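Local coordinates for guanine nucleotide exchange protein (Legionella pneumophila, PDB 1XSZ) that probably acts as a guanine nucleotide exchange factor for ADP-ribosylation factors, its Sec7 domain being covered over the active site by a C-terminal cap, at residues M143-E155 / T281-Q293. Sequence-based numbering, arbitrary orientation. Where two conformers were deposited one is given.
Sequences MLNTDLHNPSIPE and TPNIFSKWLFGEQ
Phe285 O and Thr146 OG1 are joined by one water, which donates a hydrogen to each, at 2.9 Å from Phe285 O and 2.8 Å from Thr146 OG1; the carbonyl also accepts a weak bond from Trp288 N. This bridge spans the interface between the Sec7 and capping domains, where the end of helix 131-149 and the turn after it meet residues 284-289 of the cap. Direct polar contact is slighter: Asn150 ND2 reaches Ile284 O at 2.8 Å, but the N-H...O angle of 127° makes the bond weak. The same amide closes an Asx turn, OD1 accepting from Ser152 N, so both ends of the Asn150 side chain have partners. Trp288 supplies the largest buried surface. Its CG stands anti to the backbone N, which sends the indole alongside Asn150, the two side chains running antiparallel with amide and ring planes 17° apart. Asn150 CA makes a CH-pi contact 3.7 Å from the centroid of the five-membered ring and 8° off its normal, while Leu289 CD2 lies over the opposite face, toward the rim. Thr146 OG1 lies near the ring plane at the edge of the six-membered ring, by CE3 and CZ3, and His149 CB packs against Trp288 CH2. Beyond this, Phe285, stacked on Phe256 of helix 252-258, carries Ile284 CG2 over its ring centre. Ile153 CD1 touches both residues, 3.5 Å from Ile284 CD1 and 3.6 Å from Phe285 CE1.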
loop_
_atom_site.group_PDB
_atom_site.type_symbol
_atom_site.label_atom_id
_atom_site.label_comp_id
_atom_site.label_asym_id
_atom_site.label_seq_id
_atom_site.Cartn_x
_atom_site.Cartn_y
_atom_site.Cartn_z
ATOM N N MET A 143 -7.830 -13.062 -4.777
ATOM C CA MET A 143 -8.170 -13.915 -3.641
ATOM C C MET A 143 -8.136 -15.382 -4.058
ATOM O O MET A 143 -7.676 -16.243 -3.304
ATOM C CB MET A 143 -9.570 -13.605 -3.093
ATOM C CG MET A 143 -9.688 -12.300 -2.327
ATOM S SD MET A 143 -11.236 -12.162 -1.385
ATOM C CE MET A 143 -12.428 -12.063 -2.696
ATOM N N LEU A 144 -8.644 -15.672 -5.252
ATOM C CA LEU A 144 -8.675 -17.043 -5.742
ATOM C C LEU A 144 -7.261 -17.611 -5.894
ATOM O O LEU A 144 -7.032 -18.798 -5.655
ATOM C CB LEU A 144 -9.434 -17.102 -7.076
ATOM C CG LEU A 144 -9.657 -18.487 -7.678
ATOM C CD1 LEU A 144 -10.419 -19.369 -6.694
ATOM C CD2 LEU A 144 -10.447 -18.343 -8.972
ATOM N N ASN A 145 -6.317 -16.764 -6.296
ATOM C CA ASN A 145 -4.929 -17.200 -6.435
ATOM C C ASN A 145 -4.418 -17.732 -5.085
ATOM O O ASN A 145 -3.794 -18.787 -5.024
ATOM C CB ASN A 145 -4.075 -16.028 -6.931
ATOM C CG ASN A 145 -2.605 -16.368 -7.027
ATOM O OD1 ASN A 145 -1.789 -15.888 -6.225
ATOM N ND2 ASN A 145 -2.250 -17.192 -7.999
ATOM N N THR A 146 -4.690 -17.006 -4.004
ATOM C CA THR A 146 -4.262 -17.465 -2.684
ATOM C C THR A 146 -5.041 -18.718 -2.288
ATOM O O THR A 146 -4.477 -19.689 -1.787
ATOM C CB THR A 146 -4.504 -16.388 -1.617
ATOM O OG1 THR A 146 -3.592 -15.308 -1.817
ATOM C CG2 THR A 146 -4.309 -16.965 -0.212
ATOM N N ASP A 147 -6.344 -18.689 -2.529
ATOM C CA ASP A 147 -7.195 -19.812 -2.177
ATOM C C ASP A 147 -6.740 -21.122 -2.819
ATOM O O ASP A 147 -6.685 -22.162 -2.158
ATOM C CB ASP A 147 -8.636 -19.487 -2.575
ATOM C CG ASP A 147 -9.634 -20.462 -2.009
ATOM O OD1 ASP A 147 -10.034 -21.397 -2.725
ATOM O OD2 ASP A 147 -10.017 -20.283 -0.832
ATOM N N LEU A 148 -6.389 -21.068 -4.100
ATOM C CA LEU A 148 -5.979 -22.262 -4.823
ATOM C C LEU A 148 -4.537 -22.695 -4.627
ATOM O O LEU A 148 -4.230 -23.885 -4.704
ATOM C CB LEU A 148 -6.236 -22.071 -6.325
ATOM C CG LEU A 148 -7.691 -21.817 -6.728
ATOM C CD1 LEU A 148 -7.806 -21.754 -8.252
ATOM C CD2 LEU A 148 -8.574 -22.932 -6.170
ATOM N N HIS A 149 -3.654 -21.744 -4.354
ATOM C CA HIS A 149 -2.238 -22.074 -4.237
ATOM C C HIS A 149 -1.599 -22.080 -2.854
ATOM O O HIS A 149 -0.434 -22.449 -2.713
ATOM C CB HIS A 149 -1.468 -21.190 -5.214
ATOM C CG HIS A 149 -1.918 -21.368 -6.629
ATOM N ND1 HIS A 149 -1.881 -22.593 -7.262
ATOM C CD2 HIS A 149 -2.481 -20.506 -7.509
ATOM C CE1 HIS A 149 -2.403 -22.477 -8.470
ATOM N NE2 HIS A 149 -2.774 -21.221 -8.645
ATOM N N ASN A 150 -2.366 -21.685 -1.843
ATOM C CA ASN A 150 -1.898 -21.691 -0.458
ATOM C C ASN A 150 -2.048 -23.138 0.028
ATOM O O ASN A 150 -3.159 -23.649 0.133
ATOM C CB ASN A 150 -2.772 -20.758 0.382
ATOM C CG ASN A 150 -2.327 -20.672 1.831
ATOM O OD1 ASN A 150 -1.670 -21.571 2.347
ATOM N ND2 ASN A 150 -2.704 -19.585 2.496
ATOM N N PRO A 151 -0.924 -23.810 0.325
ATOM C CA PRO A 151 -0.904 -25.198 0.799
ATOM C C PRO A 151 -1.705 -25.439 2.078
ATOM O O PRO A 151 -2.181 -26.549 2.319
ATOM C CB PRO A 151 0.585 -25.466 1.000
ATOM C CG PRO A 151 1.219 -24.610 -0.045
ATOM C CD PRO A 151 0.448 -23.323 0.102
ATOM N N SER A 152 -1.853 -24.400 2.893
ATOM C CA SER A 152 -2.584 -24.519 4.148
ATOM C C SER A 152 -4.087 -24.681 3.968
ATOM O O SER A 152 -4.794 -25.057 4.905
ATOM C CB SER A 152 -2.285 -23.317 5.042
ATOM O OG SER A 152 -0.910 -23.290 5.389
ATOM N N ILE A 153 -4.576 -24.397 2.765
ATOM C CA ILE A 153 -5.998 -24.529 2.472
ATOM C C ILE A 153 -6.243 -25.903 1.857
ATOM O O ILE A 153 -5.838 -26.168 0.726
ATOM C CB ILE A 153 -6.476 -23.445 1.479
ATOM C CG1 ILE A 153 -6.156 -22.052 2.031
ATOM C CG2 ILE A 153 -7.974 -23.586 1.236
ATOM C CD1 ILE A 153 -6.845 -21.728 3.339
ATOM N N PRO A 154 -6.903 -26.801 2.605
ATOM C CA PRO A 154 -7.204 -28.157 2.136
ATOM C C PRO A 154 -7.883 -28.179 0.775
ATOM O O PRO A 154 -8.783 -27.386 0.508
ATOM C CB PRO A 154 -8.109 -28.709 3.237
ATOM C CG PRO A 154 -7.626 -27.993 4.458
ATOM C CD PRO A 154 -7.456 -26.581 3.954
ATOM N N GLU A 155 -7.449 -29.103 -0.075
ATOM C CA GLU A 155 -8.001 -29.248 -1.415
ATOM C C GLU A 155 -9.524 -29.314 -1.387
ATOM O O GLU A 155 -10.194 -28.679 -2.201
ATOM C CB GLU A 155 -7.440 -30.513 -2.068
ATOM C CG GLU A 155 -7.785 -30.683 -3.537
ATOM C CD GLU A 155 -7.251 -29.550 -4.394
ATOM O OE1 GLU A 155 -6.060 -29.204 -4.253
ATOM O OE2 GLU A 155 -8.022 -29.013 -5.214
ATOM N N THR A 281 -3.496 -8.280 11.174
ATOM C CA THR A 281 -3.429 -9.468 12.012
ATOM C C THR A 281 -3.492 -10.642 11.045
ATOM O O THR A 281 -4.317 -10.674 10.126
ATOM C CB THR A 281 -4.571 -9.536 13.058
ATOM O OG1 THR A 281 -5.841 -9.504 12.405
ATOM C CG2 THR A 281 -4.468 -8.373 14.020
ATOM N N PRO A 282 -2.614 -11.628 11.230
ATOM C CA PRO A 282 -2.581 -12.791 10.344
ATOM C C PRO A 282 -3.768 -13.740 10.351
ATOM O O PRO A 282 -4.401 -13.969 11.381
ATOM C CB PRO A 282 -1.293 -13.495 10.756
ATOM C CG PRO A 282 -1.222 -13.200 12.238
ATOM C CD PRO A 282 -1.584 -11.732 12.283
ATOM N N ASN A 283 -4.084 -14.266 9.171
ATOM C CA ASN A 283 -5.126 -15.269 9.035
ATOM C C ASN A 283 -4.586 -16.319 8.067
ATOM O O ASN A 283 -3.534 -16.127 7.451
ATOM C CB ASN A 283 -6.470 -14.671 8.575
ATOM C CG ASN A 283 -6.400 -14.004 7.225
ATOM O OD1 ASN A 283 -6.074 -14.639 6.227
ATOM N ND2 ASN A 283 -6.725 -12.718 7.184
ATOM N N ILE A 284 -5.279 -17.438 7.939
ATOM C CA ILE A 284 -4.790 -18.515 7.086
ATOM C C ILE A 284 -4.495 -18.114 5.640
ATOM O O ILE A 284 -3.618 -18.696 4.997
ATOM C CB ILE A 284 -5.771 -19.712 7.109
ATOM C CG1 ILE A 284 -5.105 -20.951 6.507
ATOM C CG2 ILE A 284 -7.041 -19.358 6.356
ATOM C CD1 ILE A 284 -5.912 -22.219 6.689
ATOM N N PHE A 285 -5.211 -17.118 5.134
ATOM C CA PHE A 285 -5.014 -16.669 3.761
ATOM C C PHE A 285 -3.841 -15.705 3.629
ATOM O O PHE A 285 -2.987 -15.864 2.757
ATOM C CB PHE A 285 -6.291 -15.993 3.250
ATOM C CG PHE A 285 -7.524 -16.834 3.417
ATOM C CD1 PHE A 285 -7.733 -17.956 2.617
ATOM C CD2 PHE A 285 -8.454 -16.536 4.406
ATOM C CE1 PHE A 285 -8.848 -18.770 2.802
ATOM C CE2 PHE A 285 -9.574 -17.343 4.601
ATOM C CZ PHE A 285 -9.771 -18.464 3.798
ATOM N N SER A 286 -3.786 -14.711 4.506
ATOM C CA SER A 286 -2.736 -13.708 4.442
ATOM C C SER A 286 -1.340 -14.216 4.778
ATOM O O SER A 286 -0.356 -13.735 4.219
ATOM C CB SER A 286 -3.074 -12.528 5.359
ATOM O OG SER A 286 -2.980 -12.893 6.731
ATOM N N LYS A 287 -1.260 -15.191 5.678
ATOM C CA LYS A 287 0.026 -15.747 6.094
ATOM C C LYS A 287 0.862 -16.272 4.938
ATOM O O LYS A 287 2.088 -16.293 5.011
ATOM C CB LYS A 287 -0.183 -16.888 7.092
ATOM C CG LYS A 287 -0.717 -16.464 8.448
ATOM C CD LYS A 287 -0.769 -17.654 9.395
ATOM C CE LYS A 287 -1.300 -17.261 10.765
ATOM N NZ LYS A 287 -2.720 -16.817 10.711
ATOM N N TRP A 288 0.190 -16.693 3.873
ATOM C CA TRP A 288 0.864 -17.248 2.707
ATOM C C TRP A 288 1.794 -16.227 2.054
ATOM O O TRP A 288 2.853 -16.580 1.518
ATOM C CB TRP A 288 -0.189 -17.725 1.700
ATOM C CG TRP A 288 0.365 -18.477 0.535
ATOM C CD1 TRP A 288 1.168 -19.581 0.575
ATOM C CD2 TRP A 288 0.131 -18.201 -0.850
ATOM N NE1 TRP A 288 1.447 -20.011 -0.700
ATOM C CE2 TRP A 288 0.823 -19.180 -1.594
ATOM C CE3 TRP A 288 -0.600 -17.219 -1.533
ATOM C CZ2 TRP A 288 0.808 -19.206 -2.993
ATOM C CZ3 TRP A 288 -0.616 -17.246 -2.922
ATOM C CH2 TRP A 288 0.086 -18.235 -3.636
ATOM N N LEU A 289 1.412 -14.958 2.126
ATOM C CA LEU A 289 2.193 -13.894 1.513
ATOM C C LEU A 289 2.756 -12.863 2.478
ATOM O O LEU A 289 3.746 -12.202 2.166
ATOM C CB LEU A 289 1.343 -13.165 0.468
ATOM C CG LEU A 289 0.873 -14.003 -0.722
ATOM C CD1 LEU A 289 -0.165 -13.234 -1.529
ATOM C CD2 LEU A 289 2.066 -14.369 -1.587
ATOM N N PHE A 290 2.138 -12.723 3.646
ATOM C CA PHE A 290 2.583 -11.711 4.590
ATOM C C PHE A 290 3.074 -12.205 5.948
ATOM O O PHE A 290 3.256 -11.413 6.870
ATOM C CB PHE A 290 1.479 -10.661 4.758
ATOM C CG PHE A 290 1.063 -10.018 3.461
ATOM C CD1 PHE A 290 0.015 -10.541 2.709
ATOM C CD2 PHE A 290 1.765 -8.923 2.958
ATOM C CE1 PHE A 290 -0.329 -9.985 1.470
ATOM C CE2 PHE A 290 1.429 -8.362 1.724
ATOM C CZ PHE A 290 0.382 -8.894 0.980
ATOM N N GLY A 291 3.295 -13.508 6.069
ATOM C CA GLY A 291 3.806 -14.049 7.318
ATOM C C GLY A 291 2.792 -14.321 8.412
ATOM O O GLY A 291 1.600 -14.057 8.263
ATOM N N GLU A 292 3.289 -14.824 9.538
ATOM C CA GLU A 292 2.440 -15.187 10.667
ATOM C C GLU A 292 2.406 -14.183 11.814
ATOM O O GLU A 292 1.919 -14.501 12.896
ATOM C CB GLU A 292 2.890 -16.544 11.216
ATOM C CG GLU A 292 2.949 -17.651 10.174
ATOM C CD GLU A 292 3.472 -18.958 10.742
ATOM O OE1 GLU A 292 4.610 -18.972 11.260
ATOM O OE2 GLU A 292 2.745 -19.970 10.668
ATOM N N GLN A 293 2.900 -12.973 11.587
ATOM C CA GLN A 293 2.929 -11.984 12.657
ATOM C C GLN A 293 2.046 -10.772 12.429
ATOM O O GLN A 293 1.850 -10.338 11.296
ATOM C CB GLN A 293 4.359 -11.468 12.861
ATOM C CG GLN A 293 5.381 -12.531 13.176
ATOM C CD GLN A 293 6.807 -12.011 13.142
ATOM O OE1 GLN A 293 7.056 -10.812 12.960
ATOM N NE2 GLN A 293 7.754 -12.914 13.321
HETATM O O HOH W 1 -3.185 -13.957 0.601
#